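Local coordinates for flagellar biosynthesis protein flhF (Bacillus subtilis, PDB 2PX0) that binds GTP as a GTPase of the signal recognition particle family and is needed for building the bacterial flagellum, at residues F173-K177 / I208-I214. Residues are numbered along the deposited sequence; the frame is centred on the assembly and turned at random.
Sequences FQQAK and IPFESSI
In the parallel-sheet, P-loop GTPase domain of the SRP type, helix 170-179 packs against the loop that links helix 198-207 to strand 214-221, and Phe-173 and Lys-177, one helical turn apart, carry most of the contact. Both side chains leave the helix toward the loop. Phe-173 turns its ring to Ile-208 and Pro-209: Ile-208 CG1 lies over one face, 4.5 Å from Phe-173 CE2, while Pro-209 CD meets the same CE2 obliquely at 4.0 Å. Phe-173 also rests on Ile-140 of strand 137-141, and Ile-208 on Val-109 of strand 107-112, so this apolar layer continues onto the sheet. Further along the loop the contact becomes polar. With CG anti to the backbone N (chi1 176°), Lys-177 runs out extended past the Phe-173 ring, its CB sitting over that ring's rim, and carries its CE to 3.2 Å from Glu-211 OE2. The bend at the last torsion (chi4 -69°) leaves NZ a little farther off, still within salt-bridge range at 3.5 Å from Glu-211 OE2, the two side chains approaching from opposite directions. Lys-177 also makes a cation-pi contact with Tyr-107, which would probably help to offset the charge of this buried lysine. A methionine in place of Lys-177 would probably leave the Glu-211 carboxylate without its positive mate. Glu-211 begins a type I turn ending at Ile-214, closed by Ile-214 N to Glu-211 O at 2.7 Å. The Glu-211 side chain folds back on the preceding residue, and its OE2 accepts a weak hydrogen bond from Phe-210 N (3.2 Å, N-H...O angle 131°).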
loop_
_atom_site.group_PDB
_atom_site.type_symbol
_atom_site.label_atom_id
_atom_site.label_comp_id
_atom_site.label_asym_id
_atom_site.label_seq_id
_atom_site.Cartn_x
_atom_site.Cartn_y
_atom_site.Cartn_z
ATOM N N PHE A 173 4.057 25.256 -14.639
ATOM C CA PHE A 173 3.989 25.215 -13.184
ATOM C C PHE A 173 4.525 26.513 -12.590
ATOM O O PHE A 173 3.825 27.203 -11.854
ATOM C CB PHE A 173 4.798 24.041 -12.624
ATOM C CG PHE A 173 4.843 24.013 -11.122
ATOM C CD1 PHE A 173 3.732 23.612 -10.391
ATOM C CD2 PHE A 173 5.966 24.466 -10.436
ATOM C CE1 PHE A 173 3.734 23.664 -8.999
ATOM C CE2 PHE A 173 5.976 24.523 -9.046
ATOM C CZ PHE A 173 4.858 24.123 -8.328
ATOM N N GLN A 174 5.773 26.838 -12.911
ATOM C CA GLN A 174 6.398 28.054 -12.399
ATOM C C GLN A 174 5.460 29.249 -12.560
ATOM O O GLN A 174 5.376 30.102 -11.677
ATOM C CB GLN A 174 7.712 28.331 -13.131
ATOM C CG GLN A 174 8.705 29.127 -12.312
ATOM C CD GLN A 174 9.084 28.411 -11.024
ATOM O OE1 GLN A 174 9.413 27.218 -11.034
ATOM N NE2 GLN A 174 9.046 29.136 -9.906
ATOM N N GLN A 175 4.755 29.307 -13.687
ATOM C CA GLN A 175 3.820 30.395 -13.939
ATOM C C GLN A 175 2.664 30.363 -12.947
ATOM O O GLN A 175 2.390 31.361 -12.272
ATOM C CB GLN A 175 3.279 30.302 -15.361
ATOM C CG GLN A 175 4.161 30.976 -16.388
ATOM C CD GLN A 175 3.760 30.618 -17.797
ATOM O OE1 GLN A 175 2.567 30.507 -18.103
ATOM N NE2 GLN A 175 4.751 30.437 -18.671
ATOM N N ALA A 176 1.983 29.220 -12.875
ATOM C CA ALA A 176 0.866 29.048 -11.952
ATOM C C ALA A 176 1.391 29.349 -10.557
ATOM O O ALA A 176 0.736 29.996 -9.747
ATOM C CB ALA A 176 0.349 27.624 -12.021
ATOM N N LYS A 177 2.594 28.859 -10.302
ATOM C CA LYS A 177 3.277 29.054 -9.040
ATOM C C LYS A 177 3.423 30.554 -8.820
ATOM O O LYS A 177 3.419 31.031 -7.692
ATOM C CB LYS A 177 4.650 28.373 -9.120
ATOM C CG LYS A 177 5.571 28.549 -7.922
ATOM C CD LYS A 177 6.813 27.677 -8.118
ATOM C CE LYS A 177 7.863 27.909 -7.045
ATOM N NZ LYS A 177 8.490 29.254 -7.168
ATOM N N ILE A 208 9.166 20.433 -10.648
ATOM C CA ILE A 208 9.135 21.245 -9.435
ATOM C C ILE A 208 10.557 21.657 -9.063
ATOM O O ILE A 208 11.349 20.835 -8.605
ATOM C CB ILE A 208 8.487 20.482 -8.263
ATOM C CG1 ILE A 208 7.021 20.182 -8.598
ATOM C CG2 ILE A 208 8.576 21.310 -6.989
ATOM C CD1 ILE A 208 6.266 19.468 -7.500
ATOM N N PRO A 209 10.889 22.949 -9.253
ATOM C CA PRO A 209 12.200 23.544 -8.969
ATOM C C PRO A 209 12.752 23.265 -7.577
ATOM O O PRO A 209 13.757 22.568 -7.436
ATOM C CB PRO A 209 11.962 25.033 -9.206
ATOM C CG PRO A 209 10.515 25.208 -8.848
ATOM C CD PRO A 209 9.897 24.007 -9.528
ATOM N N PHE A 210 12.091 23.822 -6.564
ATOM C CA PHE A 210 12.475 23.672 -5.157
ATOM C C PHE A 210 13.316 24.847 -4.646
ATOM O O PHE A 210 14.507 24.961 -4.936
ATOM C CB PHE A 210 13.227 22.351 -4.907
ATOM C CG PHE A 210 12.368 21.114 -5.054
ATOM C CD1 PHE A 210 11.214 20.946 -4.285
ATOM C CD2 PHE A 210 12.719 20.106 -5.959
ATOM C CE1 PHE A 210 10.422 19.797 -4.415
ATOM C CE2 PHE A 210 11.929 18.952 -6.096
ATOM C CZ PHE A 210 10.783 18.802 -5.322
ATOM N N GLU A 211 12.666 25.725 -3.885
ATOM C CA GLU A 211 13.300 26.902 -3.298
ATOM C C GLU A 211 12.584 27.311 -2.012
ATOM O O GLU A 211 11.520 26.789 -1.683
ATOM C CB GLU A 211 13.288 28.078 -4.279
ATOM C CG GLU A 211 11.957 28.326 -4.951
ATOM C CD GLU A 211 11.751 27.418 -6.154
ATOM O OE1 GLU A 211 12.634 27.413 -7.048
ATOM O OE2 GLU A 211 10.713 26.715 -6.212
ATOM N N SER A 212 13.185 28.252 -1.296
ATOM C CA SER A 212 12.661 28.768 -0.037
ATOM C C SER A 212 11.142 28.733 0.092
ATOM O O SER A 212 10.609 28.378 1.149
ATOM C CB SER A 212 13.143 30.207 0.162
ATOM O OG SER A 212 12.652 30.751 1.371
ATOM N N SER A 213 10.451 29.102 -0.982
ATOM C CA SER A 213 8.988 29.150 -0.994
ATOM C C SER A 213 8.244 27.822 -0.778
ATOM O O SER A 213 7.119 27.820 -0.283
ATOM C CB SER A 213 8.511 29.796 -2.308
ATOM O OG SER A 213 9.084 29.164 -3.453
ATOM N N ILE A 214 8.869 26.704 -1.136
ATOM C CA ILE A 214 8.238 25.392 -1.006
ATOM C C ILE A 214 8.485 24.640 0.310
ATOM O O ILE A 214 9.504 24.833 0.970
ATOM C CB ILE A 214 8.645 24.488 -2.193
ATOM C CG1 ILE A 214 7.985 25.003 -3.471
ATOM C CG2 ILE A 214 8.234 23.057 -1.941
ATOM C CD1 ILE A 214 8.225 24.115 -4.686
#